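Long-range contacts in cysteine-rich repeat secretory protein 15 (Arabidopsis thaliana, PDB 6GRF), which probably modulates cell-to-cell trafficking at plasmodesmata, as a membrane protein with a tandem DUF26 extracellular region: residues Glu4-Phe8 / Lys79-Thr83; Gly12-Tyr18 / Cys92-Ala98; Arg28-Leu32 / Phe106-Glu110; Leu149-Leu154 / Cys179-Ala184; Leu163-Gln169 / Tyr208-Ser214. One frame throughout, in Å; residues are numbered along the deposited sequence. Where two conformers were deposited one is given.

Contact 1: Glu4-Phe8 / Lys79-Thr83; sequences ESHIF and KCIQT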
# COMPACT_ATOMS: atom_id res chain seq x y z
N GLU A 4 13.84 3.13 9.32
CA GLU A 4 13.36 4.23 8.44
C GLU A 4 12.40 3.67 7.39
O GLU A 4 11.79 2.61 7.56
CB GLU A 4 14.55 4.95 7.80
N SER A 5 12.29 4.39 6.27
CA SER A 5 11.17 4.28 5.36
C SER A 5 11.49 3.39 4.16
O SER A 5 10.82 3.51 3.13
CB SER A 5 10.75 5.67 4.93
OG SER A 5 11.50 6.13 3.81
N HIS A 6 12.49 2.50 4.26
CA HIS A 6 13.04 1.84 3.07
C HIS A 6 13.00 0.31 3.13
O HIS A 6 13.29 -0.32 2.11
CB HIS A 6 14.44 2.39 2.79
CG HIS A 6 14.42 3.69 2.07
ND1 HIS A 6 13.54 4.71 2.42
CD2 HIS A 6 15.15 4.16 1.03
CE1 HIS A 6 13.74 5.75 1.63
NE2 HIS A 6 14.72 5.43 0.76
N ILE A 7 12.61 -0.29 4.27
CA ILE A 7 12.59 -1.76 4.42
C ILE A 7 11.41 -2.38 3.64
O ILE A 7 10.34 -1.78 3.49
CB ILE A 7 12.59 -2.19 5.91
CG1 ILE A 7 11.30 -1.81 6.64
CG2 ILE A 7 13.82 -1.65 6.62
CD1 ILE A 7 10.36 -2.97 6.87
N PHE A 8 11.64 -3.61 3.17
CA PHE A 8 10.76 -4.35 2.28
C PHE A 8 9.60 -4.97 3.07
O PHE A 8 9.84 -5.68 4.02
CB PHE A 8 11.55 -5.45 1.58
CG PHE A 8 10.75 -6.32 0.65
CD1 PHE A 8 10.47 -5.90 -0.64
CD2 PHE A 8 10.27 -7.55 1.06
CE1 PHE A 8 9.72 -6.69 -1.50
CE2 PHE A 8 9.52 -8.34 0.20
CZ PHE A 8 9.24 -7.91 -1.08
N LYS A 79 13.30 9.76 -2.09
CA LYS A 79 14.31 8.74 -1.81
C LYS A 79 13.66 7.35 -1.88
O LYS A 79 14.17 6.46 -2.54
CB LYS A 79 14.95 8.97 -0.43
CG LYS A 79 16.47 8.91 -0.40
CD LYS A 79 17.13 10.27 -0.48
CE LYS A 79 18.63 10.19 -0.48
NZ LYS A 79 19.24 11.47 -0.06
N CYS A 80 12.54 7.20 -1.17
CA CYS A 80 11.80 5.94 -1.06
C CYS A 80 11.32 5.49 -2.45
O CYS A 80 11.35 4.31 -2.77
CB CYS A 80 10.59 6.10 -0.14
SG CYS A 80 9.78 4.53 0.29
N ILE A 81 10.82 6.44 -3.24
CA ILE A 81 10.27 6.15 -4.55
C ILE A 81 11.40 5.76 -5.51
O ILE A 81 11.27 4.79 -6.24
CB ILE A 81 9.41 7.33 -5.06
CG1 ILE A 81 8.12 7.46 -4.25
CG2 ILE A 81 9.11 7.22 -6.55
CD1 ILE A 81 7.12 6.34 -4.49
N GLN A 82 12.54 6.45 -5.47
CA GLN A 82 13.68 6.07 -6.30
C GLN A 82 14.09 4.63 -5.96
O GLN A 82 14.32 3.83 -6.86
CB GLN A 82 14.84 7.06 -6.14
CG GLN A 82 16.06 6.75 -7.01
CD GLN A 82 15.73 6.67 -8.49
OE1 GLN A 82 15.54 5.58 -9.03
NE2 GLN A 82 15.66 7.81 -9.15
N THR A 83 14.14 4.31 -4.67
CA THR A 83 14.53 2.97 -4.21
C THR A 83 13.51 1.94 -4.72
O THR A 83 13.86 0.81 -5.11
CB THR A 83 14.64 2.93 -2.68
OG1 THR A 83 15.53 3.97 -2.28
CG2 THR A 83 15.15 1.60 -2.16
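In the first DUF26 (Gnk2-homologous) domain, the irregular N-terminal lead-in to strand 8-13 lies against helix 74-91, and His6 has the largest share of the buried surface. Its imidazole projects onto the turn of helix formed by Lys79, Cys80 and Thr83: CE1 of His6 sits 3.3 Å from CA of Cys80, and NE2 is 3.4 Å from the carbonyl carbon of Lys79. The sulfur of Cys80 lies 4.7 Å from the centroid of the His6 ring, in an oblique approach. That cysteine is tied by a disulfide to Cys105 in the sheet, so the loop rests on a covalently fixed point of the helix. Ser5 OG and His6 ND1 are hydrogen-bonded at 2.8 Å, while Ser5 O approaches Cys80 SG to 3.2 Å. No clear hydrogen bond joins the two segments. At the far side of the ring, Thr83 OG1 donates to Lys79 O at 2.8 Å within the helix and lies 3.3 Å from His6 CD2.

Contact 2: Gly12-Tyr18 / Cys92-Ala98; sequences GCSPEKY and CPYSYGA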
# COMPACT_ATOMS: atom_id res chain seq x y z
N GLY A 12 4.59 -8.22 -5.42
CA GLY A 12 3.91 -9.20 -6.26
C GLY A 12 3.98 -8.78 -7.71
O GLY A 12 3.96 -7.59 -8.00
N CYS A 13 4.11 -9.76 -8.60
CA CYS A 13 4.11 -9.49 -10.02
C CYS A 13 3.06 -10.35 -10.70
O CYS A 13 2.69 -11.39 -10.18
CB CYS A 13 5.45 -9.75 -10.70
SG CYS A 13 6.67 -10.60 -9.67
N SER A 14 2.61 -9.87 -11.86
CA SER A 14 1.72 -10.60 -12.69
C SER A 14 2.45 -11.82 -13.22
O SER A 14 3.66 -11.78 -13.45
CB SER A 14 1.18 -9.73 -13.80
OG SER A 14 2.24 -9.23 -14.61
N PRO A 15 1.77 -12.97 -13.37
CA PRO A 15 2.37 -14.12 -14.04
C PRO A 15 2.68 -13.86 -15.53
O PRO A 15 3.55 -14.51 -16.09
CB PRO A 15 1.31 -15.23 -13.88
CG PRO A 15 0.42 -14.75 -12.75
CD PRO A 15 0.41 -13.24 -12.87
N GLU A 16 1.96 -12.91 -16.15
CA GLU A 16 2.11 -12.58 -17.59
C GLU A 16 3.33 -11.67 -17.76
O GLU A 16 3.46 -10.63 -17.08
CB GLU A 16 0.87 -11.88 -18.15
CG GLU A 16 -0.44 -12.60 -17.87
CD GLU A 16 -1.16 -12.21 -16.58
OE1 GLU A 16 -0.52 -11.60 -15.70
OE2 GLU A 16 -2.36 -12.52 -16.45
N LYS A 17 4.22 -12.05 -18.69
CA LYS A 17 5.48 -11.35 -18.91
C LYS A 17 5.48 -10.68 -20.29
O LYS A 17 4.89 -11.21 -21.24
CB LYS A 17 6.65 -12.33 -18.78
CG LYS A 17 6.70 -13.14 -17.49
CD LYS A 17 6.72 -12.30 -16.23
CE LYS A 17 6.69 -13.14 -14.97
NZ LYS A 17 6.27 -12.33 -13.79
N TYR A 18 6.13 -9.52 -20.37
CA TYR A 18 6.34 -8.79 -21.61
C TYR A 18 7.73 -9.12 -22.15
O TYR A 18 8.56 -9.70 -21.46
CB TYR A 18 6.13 -7.29 -21.41
CG TYR A 18 7.19 -6.54 -20.63
CD1 TYR A 18 7.02 -6.27 -19.28
CD2 TYR A 18 8.32 -6.05 -21.24
CE1 TYR A 18 7.97 -5.56 -18.56
CE2 TYR A 18 9.29 -5.35 -20.53
CZ TYR A 18 9.11 -5.10 -19.18
OH TYR A 18 10.05 -4.39 -18.48
N CYS A 92 10.69 -7.99 -10.10
CA CYS A 92 9.67 -8.27 -11.12
C CYS A 92 10.18 -7.87 -12.51
O CYS A 92 9.66 -6.96 -13.11
CB CYS A 92 8.38 -7.53 -10.81
SG CYS A 92 7.63 -8.04 -9.24
N PRO A 93 11.22 -8.55 -13.04
CA PRO A 93 11.89 -8.12 -14.28
C PRO A 93 11.03 -7.76 -15.51
O PRO A 93 11.27 -6.72 -16.15
CB PRO A 93 12.73 -9.35 -14.66
CG PRO A 93 13.00 -10.07 -13.35
CD PRO A 93 11.84 -9.74 -12.45
N TYR A 94 10.09 -8.62 -15.88
CA TYR A 94 9.42 -8.50 -17.17
C TYR A 94 7.91 -8.70 -16.99
O TYR A 94 7.27 -9.31 -17.83
CB TYR A 94 10.02 -9.48 -18.17
CG TYR A 94 11.36 -9.06 -18.70
CD1 TYR A 94 11.46 -8.05 -19.64
CD2 TYR A 94 12.53 -9.62 -18.22
CE1 TYR A 94 12.69 -7.63 -20.12
CE2 TYR A 94 13.77 -9.22 -18.70
CZ TYR A 94 13.85 -8.21 -19.65
OH TYR A 94 15.06 -7.80 -20.13
N SER A 95 7.37 -8.15 -15.90
CA SER A 95 5.98 -8.32 -15.55
C SER A 95 5.15 -7.21 -16.19
O SER A 95 5.57 -6.05 -16.22
CB SER A 95 5.81 -8.35 -14.06
OG SER A 95 6.51 -9.46 -13.51
N TYR A 96 3.98 -7.60 -16.70
CA TYR A 96 2.97 -6.66 -17.20
C TYR A 96 2.35 -5.88 -16.04
O TYR A 96 1.85 -4.79 -16.24
CB TYR A 96 1.87 -7.40 -17.98
CG TYR A 96 2.18 -7.63 -19.44
CD1 TYR A 96 2.32 -8.90 -19.96
CD2 TYR A 96 2.34 -6.56 -20.31
CE1 TYR A 96 2.60 -9.11 -21.30
CE2 TYR A 96 2.62 -6.75 -21.65
CZ TYR A 96 2.75 -8.03 -22.14
OH TYR A 96 3.03 -8.22 -23.46
N GLY A 97 2.37 -6.48 -14.85
CA GLY A 97 1.86 -5.88 -13.64
C GLY A 97 2.75 -6.19 -12.45
O GLY A 97 3.35 -7.27 -12.38
N ALA A 98 2.85 -5.23 -11.53
CA ALA A 98 3.70 -5.36 -10.36
C ALA A 98 3.24 -4.37 -9.29
O ALA A 98 2.74 -3.28 -9.59
CB ALA A 98 5.14 -5.12 -10.72
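Tyr18 is the apolar centre, set between two tyrosines of the loop 92-98. The edge of Tyr94 points at its face in an offset edge-to-face pair (centroids 5.3 Å apart, planes at 66°), and Tyr18 CB sits over the face of Tyr96, 3.8 Å from that ring's centroid. Phe24 of helix 23-39 meets both Tyr18 and Tyr96 and extends the aromatic cluster. Farther along, Cys13 and Cys92 face each other as the predicted disulfide of this DUF26 domain, although Cys13 SG and Cys92 SG are 2.8 Å apart, too long for an intact bond. Backbone hydrogen bonds join the segments beside these side chains: Tyr18 N donates to Tyr94 O (2.8 Å), Tyr96 N to Glu16 O (3.1 Å) and Ser14 N to Gly97 O (2.8 Å). Ser14 OG accepts from Gly97 N at 2.8 Å. At the polar edge, Lys17 NZ folds back to donate to Ser14 O at 2.7 Å. The register slips by one residue between the Cys13-Ala98 and Lys17-Ser95 bridges. With main-chain bonds along both segments and an aromatic cluster at the Tyr18 end, the pairing does not rest on a Cys13-Cys92 bond, which is not formed at this sulfur distance.

Contact 3: Arg28-Leu32 / Phe106-Glu110; sequences RDTFL and FLRYE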
# COMPACT_ATOMS: atom_id res chain seq x y z
N ARG A 28 6.24 1.42 -19.83
CA ARG A 28 6.62 1.12 -18.46
C ARG A 28 7.77 2.04 -18.04
O ARG A 28 7.68 2.63 -16.97
CB ARG A 28 7.00 -0.35 -18.32
CG ARG A 28 7.44 -0.76 -16.92
CD ARG A 28 7.79 -2.22 -16.88
NE ARG A 28 8.45 -2.57 -15.63
CZ ARG A 28 9.70 -2.25 -15.34
NH1 ARG A 28 10.44 -1.64 -16.25
NH2 ARG A 28 10.19 -2.55 -14.14
N ASP A 29 8.81 2.18 -18.86
CA ASP A 29 9.96 3.03 -18.50
C ASP A 29 9.50 4.47 -18.28
O ASP A 29 9.92 5.12 -17.34
CB ASP A 29 11.07 3.06 -19.57
CG ASP A 29 11.93 1.81 -19.64
OD1 ASP A 29 11.87 1.00 -18.70
OD2 ASP A 29 12.66 1.66 -20.66
N THR A 30 8.66 4.96 -19.20
CA THR A 30 8.15 6.32 -19.18
C THR A 30 7.35 6.54 -17.89
O THR A 30 7.50 7.59 -17.24
CB THR A 30 7.26 6.58 -20.41
OG1 THR A 30 8.09 6.49 -21.56
CG2 THR A 30 6.58 7.93 -20.37
N PHE A 31 6.51 5.56 -17.56
CA PHE A 31 5.76 5.59 -16.33
C PHE A 31 6.70 5.74 -15.13
O PHE A 31 6.52 6.65 -14.35
CB PHE A 31 4.92 4.32 -16.18
CG PHE A 31 4.44 4.09 -14.77
CD1 PHE A 31 3.40 4.84 -14.25
CD2 PHE A 31 5.03 3.13 -13.97
CE1 PHE A 31 2.97 4.64 -12.95
CE2 PHE A 31 4.59 2.92 -12.67
CZ PHE A 31 3.55 3.67 -12.17
N LEU A 32 7.70 4.86 -15.01
CA LEU A 32 8.59 4.83 -13.82
C LEU A 32 9.38 6.14 -13.73
O LEU A 32 9.55 6.70 -12.67
CB LEU A 32 9.52 3.62 -13.87
CG LEU A 32 8.84 2.26 -13.73
CD1 LEU A 32 9.84 1.14 -13.93
CD2 LEU A 32 8.15 2.12 -12.38
N PHE A 106 4.49 2.94 -1.58
CA PHE A 106 3.84 1.93 -2.35
C PHE A 106 3.89 2.34 -3.83
O PHE A 106 3.66 3.51 -4.13
CB PHE A 106 2.41 1.75 -1.85
CG PHE A 106 1.55 0.82 -2.67
CD1 PHE A 106 1.76 -0.55 -2.64
CD2 PHE A 106 0.51 1.32 -3.44
CE1 PHE A 106 0.95 -1.40 -3.37
CE2 PHE A 106 -0.30 0.46 -4.16
CZ PHE A 106 -0.07 -0.90 -4.13
N LEU A 107 4.23 1.39 -4.70
CA LEU A 107 4.30 1.61 -6.14
C LEU A 107 3.55 0.48 -6.84
O LEU A 107 3.73 -0.67 -6.51
CB LEU A 107 5.78 1.61 -6.54
CG LEU A 107 6.05 1.81 -8.02
CD1 LEU A 107 5.58 3.18 -8.48
CD2 LEU A 107 7.53 1.64 -8.30
N ARG A 108 2.74 0.83 -7.85
CA ARG A 108 1.93 -0.15 -8.56
C ARG A 108 1.77 0.25 -10.03
O ARG A 108 1.54 1.42 -10.34
CB ARG A 108 0.54 -0.27 -7.92
CG ARG A 108 -0.34 -1.36 -8.51
CD ARG A 108 -1.70 -1.44 -7.83
NE ARG A 108 -2.54 -2.47 -8.42
CZ ARG A 108 -3.85 -2.60 -8.21
NH1 ARG A 108 -4.45 -1.89 -7.27
NH2 ARG A 108 -4.55 -3.43 -8.96
N TYR A 109 1.82 -0.74 -10.91
CA TYR A 109 1.43 -0.55 -12.29
C TYR A 109 0.82 -1.84 -12.84
O TYR A 109 1.14 -2.93 -12.39
CB TYR A 109 2.62 -0.07 -13.11
CG TYR A 109 3.66 -1.13 -13.37
CD1 TYR A 109 3.48 -2.05 -14.40
CD2 TYR A 109 4.81 -1.22 -12.60
CE1 TYR A 109 4.41 -3.04 -14.65
CE2 TYR A 109 5.76 -2.21 -12.85
CZ TYR A 109 5.54 -3.12 -13.87
OH TYR A 109 6.44 -4.11 -14.16
N GLU A 110 -0.06 -1.68 -13.83
CA GLU A 110 -0.67 -2.80 -14.54
C GLU A 110 -1.02 -2.36 -15.97
O GLU A 110 -0.97 -1.18 -16.30
CB GLU A 110 -1.96 -3.28 -13.87
CG GLU A 110 -2.04 -3.02 -12.38
CD GLU A 110 -2.41 -4.24 -11.56
OE1 GLU A 110 -1.67 -4.54 -10.59
OE2 GLU A 110 -3.43 -4.88 -11.91
O HOH W 1 8.35 -4.15 -12.40
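Helix 23-39 packs on the sheet of the first DUF26 domain, and its segment 28-32 runs nearly antiparallel to the strand segment 106-110: their axes come within 10.6 Å and their directions differ by 154°. The backbones stay well separated, with the nearest CA atoms, those of Arg28 and Tyr109, 8.2 Å apart, so side chains fill the gap. Phe31 points into it, placing CE2 3.6 Å from Tyr109 CB and CZ 3.5 Å from Arg108 O, with Leu107 CD1 at 4.2 Å from the same CZ. Leu32 CD2 meets Leu107 CD2 at 4.2 Å, and both leucines also touch helix 74-91. The one direct hydrogen bond between the segments comes from the extended Arg28, whose NE donates to Tyr109 OH at 2.9 Å. A water joins the same two residues, 3.0 Å from Arg28 NH2 and 2.6 Å from Tyr109 OH. Beyond the pair, Arg28 NH2 also bonds Thr89 of helix 74-91, and Tyr109 OH bonds the carbonyl of Ser95. The buried guanidinium meets hydroxyls and water, so this helix-on-sheet core joins apolar packing to a polar network linking both helices, the sheet and the loop before strand 98-102.

Contact 4: Leu149-Leu154 / Cys179-Ala184; sequences LESTQL and CTACLA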
# COMPACT_ATOMS: atom_id res chain seq x y z
N LEU A 149 -9.35 4.22 13.39
CA LEU A 149 -8.65 4.07 12.10
C LEU A 149 -9.67 4.01 10.95
O LEU A 149 -9.48 4.67 9.91
CB LEU A 149 -7.77 2.81 12.10
CG LEU A 149 -6.55 2.80 13.02
CD1 LEU A 149 -5.69 1.57 12.76
CD2 LEU A 149 -5.70 4.05 12.90
N GLU A 150 -10.72 3.22 11.15
CA GLU A 150 -11.83 2.99 10.21
C GLU A 150 -12.57 4.29 9.85
O GLU A 150 -13.37 4.26 8.93
CB GLU A 150 -12.90 2.12 10.86
CG GLU A 150 -12.80 0.65 10.57
CD GLU A 150 -13.94 -0.12 11.22
OE1 GLU A 150 -14.49 0.41 12.20
OE2 GLU A 150 -14.28 -1.23 10.76
N SER A 151 -12.37 5.35 10.64
CA SER A 151 -13.07 6.64 10.49
C SER A 151 -12.42 7.47 9.37
O SER A 151 -13.01 8.42 8.87
CB SER A 151 -13.15 7.42 11.82
OG SER A 151 -11.90 7.97 12.28
N THR A 152 -11.20 7.09 8.99
CA THR A 152 -10.43 7.79 8.00
C THR A 152 -11.20 7.85 6.68
O THR A 152 -11.84 6.86 6.28
CB THR A 152 -9.07 7.10 7.88
OG1 THR A 152 -8.60 7.04 9.23
CG2 THR A 152 -8.11 7.80 6.95
N GLN A 153 -11.17 9.03 6.05
CA GLN A 153 -11.81 9.30 4.74
C GLN A 153 -10.75 9.65 3.68
O GLN A 153 -10.87 9.28 2.52
CB GLN A 153 -12.84 10.42 4.88
CG GLN A 153 -14.09 9.99 5.62
CD GLN A 153 -15.07 11.12 5.84
OE1 GLN A 153 -15.00 12.18 5.23
NE2 GLN A 153 -16.01 10.91 6.73
N LEU A 154 -9.71 10.39 4.10
CA LEU A 154 -8.59 10.81 3.26
C LEU A 154 -7.29 10.57 4.04
O LEU A 154 -7.24 10.80 5.24
CB LEU A 154 -8.67 12.31 2.97
CG LEU A 154 -9.93 12.81 2.28
CD1 LEU A 154 -10.10 14.30 2.49
CD2 LEU A 154 -9.89 12.47 0.80
N CYS A 179 -12.62 4.80 0.60
CA CYS A 179 -11.58 4.72 1.62
C CYS A 179 -12.16 4.12 2.91
O CYS A 179 -11.58 3.18 3.45
CB CYS A 179 -10.95 6.08 1.87
SG CYS A 179 -9.83 6.10 3.29
N THR A 180 -13.33 4.61 3.35
CA THR A 180 -14.01 4.11 4.57
C THR A 180 -14.26 2.60 4.44
O THR A 180 -13.97 1.84 5.35
CB THR A 180 -15.31 4.88 4.84
OG1 THR A 180 -14.96 6.25 5.02
CG2 THR A 180 -16.06 4.41 6.07
N ALA A 181 -14.81 2.17 3.29
CA ALA A 181 -15.15 0.76 3.02
C ALA A 181 -13.87 -0.10 2.98
O ALA A 181 -13.87 -1.22 3.48
CB ALA A 181 -15.93 0.66 1.73
N CYS A 182 -12.80 0.43 2.38
CA CYS A 182 -11.55 -0.29 2.27
C CYS A 182 -10.98 -0.54 3.68
O CYS A 182 -10.58 -1.65 4.01
CB CYS A 182 -10.57 0.47 1.39
SG CYS A 182 -9.09 -0.48 0.94
N LEU A 183 -10.95 0.51 4.51
CA LEU A 183 -10.39 0.40 5.87
C LEU A 183 -11.29 -0.48 6.74
O LEU A 183 -10.78 -1.25 7.54
CB LEU A 183 -10.20 1.79 6.47
CG LEU A 183 -9.04 2.58 5.86
CD1 LEU A 183 -8.97 3.98 6.44
CD2 LEU A 183 -7.74 1.85 6.05
N ALA A 184 -12.61 -0.39 6.54
CA ALA A 184 -13.56 -1.27 7.24
C ALA A 184 -13.19 -2.73 6.98
O ALA A 184 -13.14 -3.52 7.90
CB ALA A 184 -14.98 -0.98 6.83
O HOH W 2 -14.66 -3.65 10.01
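The second DUF26 domain packs the turn leaving helix 136-149 against the flank of helix 176-193, joining the two helices that lie on its sheet. Leu149 opens a type I turn that ends at Thr152; its carbonyl oxygen lies 3.6 Å from Leu183 CD1, while its side chain reaches strands 156-161 and 164-170. Glu150 follows, extended along the neighbouring helix so that OE2 comes 3.6 Å from Ala184 CA. One water donates to both Glu150 OE2 and Ala184 O, at 2.6 Å each, and so bridges the segments, which share no direct hydrogen bond. Thr152 closes the turn: its N and OG1 both donate to Leu149 O, at 3.1 and 2.6 Å, and Thr152 CB lies 3.4 Å from Leu183 CD1. Leu183 sits under the turn, with Ala168 and Cys170 of the sheet also touching it. Thr152 O is 3.4 Å from Thr180 OG1, a hydroxyl already bonded to Pro176 O one turn earlier in the helix. Gln153 carries the chain over Cys179, which is bonded through sulfur to Cys170 on the sheet; there Gln153 O approaches Cys179 CB to 3.3 Å.

Contact 5: Leu163-Gln169 / Tyr208-Ser214; sequences LVEGYAQ and YARYWGS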
# COMPACT_ATOMS: atom_id res chain seq x y z
N LEU A 163 -1.68 1.51 25.81
CA LEU A 163 -0.44 1.09 25.20
C LEU A 163 -0.68 0.51 23.79
O LEU A 163 0.22 -0.07 23.21
CB LEU A 163 0.24 0.06 26.12
CG LEU A 163 0.72 0.59 27.47
CD1 LEU A 163 1.54 -0.47 28.20
CD2 LEU A 163 1.54 1.87 27.29
N VAL A 164 -1.88 0.69 23.23
CA VAL A 164 -2.17 0.22 21.88
C VAL A 164 -2.13 1.40 20.91
O VAL A 164 -2.81 2.40 21.12
CB VAL A 164 -3.53 -0.49 21.81
CG1 VAL A 164 -3.78 -1.03 20.41
CG2 VAL A 164 -3.65 -1.59 22.85
N GLU A 165 -1.34 1.23 19.83
CA GLU A 165 -1.14 2.23 18.77
C GLU A 165 -1.55 1.59 17.44
O GLU A 165 -1.40 0.39 17.26
CB GLU A 165 0.32 2.67 18.66
CG GLU A 165 0.66 3.96 19.40
CD GLU A 165 1.52 4.94 18.60
OE1 GLU A 165 1.08 5.36 17.51
OE2 GLU A 165 2.62 5.28 19.06
N GLY A 166 -2.03 2.43 16.52
CA GLY A 166 -2.46 2.01 15.19
C GLY A 166 -2.13 3.05 14.13
O GLY A 166 -1.95 4.21 14.42
N TYR A 167 -2.06 2.58 12.88
CA TYR A 167 -1.82 3.41 11.71
C TYR A 167 -2.61 2.82 10.55
O TYR A 167 -2.64 1.59 10.36
CB TYR A 167 -0.32 3.49 11.39
CG TYR A 167 0.01 4.43 10.26
CD1 TYR A 167 -0.13 4.03 8.94
CD2 TYR A 167 0.41 5.73 10.51
CE1 TYR A 167 0.13 4.90 7.89
CE2 TYR A 167 0.68 6.61 9.48
CZ TYR A 167 0.55 6.19 8.16
OH TYR A 167 0.82 7.04 7.14
N ALA A 168 -3.32 3.69 9.84
CA ALA A 168 -4.01 3.31 8.60
C ALA A 168 -3.79 4.38 7.54
O ALA A 168 -3.64 5.56 7.84
CB ALA A 168 -5.48 3.09 8.85
N GLN A 169 -3.79 3.93 6.28
CA GLN A 169 -3.52 4.76 5.11
C GLN A 169 -4.41 4.24 3.98
O GLN A 169 -4.48 3.03 3.77
CB GLN A 169 -2.02 4.69 4.79
CG GLN A 169 -1.60 5.25 3.43
CD GLN A 169 -1.01 6.64 3.51
OE1 GLN A 169 -1.62 7.61 3.05
NE2 GLN A 169 0.16 6.76 4.12
N TYR A 208 -4.22 0.15 3.79
CA TYR A 208 -3.71 -0.76 4.80
C TYR A 208 -3.92 -0.19 6.21
O TYR A 208 -4.20 0.98 6.40
CB TYR A 208 -2.24 -1.10 4.56
CG TYR A 208 -1.24 0.00 4.81
CD1 TYR A 208 -0.83 0.85 3.79
CD2 TYR A 208 -0.65 0.17 6.05
CE1 TYR A 208 0.13 1.83 4.00
CE2 TYR A 208 0.29 1.15 6.29
CZ TYR A 208 0.69 1.98 5.26
OH TYR A 208 1.63 2.95 5.49
N ALA A 209 -3.74 -1.07 7.19
CA ALA A 209 -3.93 -0.76 8.58
C ALA A 209 -3.05 -1.71 9.41
O ALA A 209 -2.92 -2.88 9.06
CB ALA A 209 -5.38 -0.89 8.94
N ARG A 210 -2.44 -1.15 10.46
CA ARG A 210 -1.52 -1.83 11.36
C ARG A 210 -1.89 -1.43 12.79
O ARG A 210 -2.31 -0.33 13.02
CB ARG A 210 -0.05 -1.37 11.21
CG ARG A 210 0.53 -1.44 9.82
CD ARG A 210 2.06 -1.48 9.79
NE ARG A 210 2.67 -0.16 9.92
CZ ARG A 210 2.96 0.41 11.09
NH1 ARG A 210 2.76 -0.26 12.21
NH2 ARG A 210 3.45 1.65 11.12
N TYR A 211 -1.68 -2.34 13.74
CA TYR A 211 -1.68 -1.97 15.16
C TYR A 211 -0.55 -2.73 15.85
O TYR A 211 -0.11 -3.77 15.37
CB TYR A 211 -3.04 -2.23 15.82
CG TYR A 211 -3.27 -3.70 16.10
CD1 TYR A 211 -2.75 -4.30 17.23
CD2 TYR A 211 -3.92 -4.50 15.17
CE1 TYR A 211 -2.91 -5.65 17.46
CE2 TYR A 211 -4.10 -5.85 15.40
CZ TYR A 211 -3.59 -6.43 16.54
OH TYR A 211 -3.76 -7.76 16.76
N TRP A 212 -0.10 -2.18 16.99
CA TRP A 212 0.95 -2.78 17.79
C TRP A 212 0.82 -2.30 19.26
O TRP A 212 0.23 -1.26 19.54
CB TRP A 212 2.32 -2.46 17.17
CG TRP A 212 2.65 -1.00 17.17
CD1 TRP A 212 3.39 -0.35 18.12
CD2 TRP A 212 2.25 0.00 16.23
NE1 TRP A 212 3.48 0.98 17.82
CE2 TRP A 212 2.80 1.23 16.66
CE3 TRP A 212 1.49 -0.01 15.05
CZ2 TRP A 212 2.61 2.43 15.98
CZ3 TRP A 212 1.30 1.18 14.37
CH2 TRP A 212 1.85 2.38 14.83
N GLY A 213 1.32 -3.12 20.19
CA GLY A 213 1.48 -2.74 21.59
C GLY A 213 2.77 -1.96 21.79
O GLY A 213 3.77 -2.23 21.13
N SER A 214 2.73 -0.97 22.71
CA SER A 214 3.88 -0.08 23.01
C SER A 214 4.85 -0.76 23.98
O SER A 214 5.91 -1.25 23.55
CB SER A 214 3.40 1.25 23.53
OG SER A 214 2.67 1.95 22.53
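Large rings of strand 207-213 lean over the neighbouring strand on one face. The six-membered ring of Trp212 lies across Glu165 CB (3.9 Å to the centroid) and the main chain of Gly166, with CZ3 of Trp212 4.1 Å from Tyr167 CB. Tyr208 does the same at the other end, its face taking Gln169 CB at 4.1 Å from the centroid, while Tyr167 CD1 meets Tyr208 CE2 at 3.9 Å. Between them, the guanidinium of Arg210 lies flat over Tyr167 CB. The two strands are antiparallel neighbours in the five-stranded sheet of the second DUF26 domain, paired hydrogen bonds fixing the register, such as Tyr167 N to Arg210 O (2.9 Å). On the opposite face Ala168 CB and Ala209 CB, 4.0 Å apart, make a shallow patch into which helices 136-149 and 176-193 settle through Leu149, Leu183 and Leu190. Beside Gly166 there, Tyr211 bonds Ala197 and Arg142 through its hydroxyl. Ser214 N closes the end on Leu163 O at 2.7 Å.

How the contacts relate
Contacts 1 to 3 belong to the first DUF26 domain and contacts 4 and 5 to the second, in series along the chain. Within each domain the segments alternate, so the pairs interlock. Contacts 2 and 3 touch, their centres 11 Å apart, and share a sheet; contact 1 lies 16 Å from contact 3 by centres, where the N-terminal lead-in meets helix 74-91. Contacts 4 and 5 also touch, centres 14 Å apart, where helices meet the sheet. Both domains have a five-stranded antiparallel sheet, order 1-4-5-3-2, with two helices against it. Across the domains the nearest atoms of contacts 3 and 5 are about 6 Å apart, so two separately built repeats lie close in one chain.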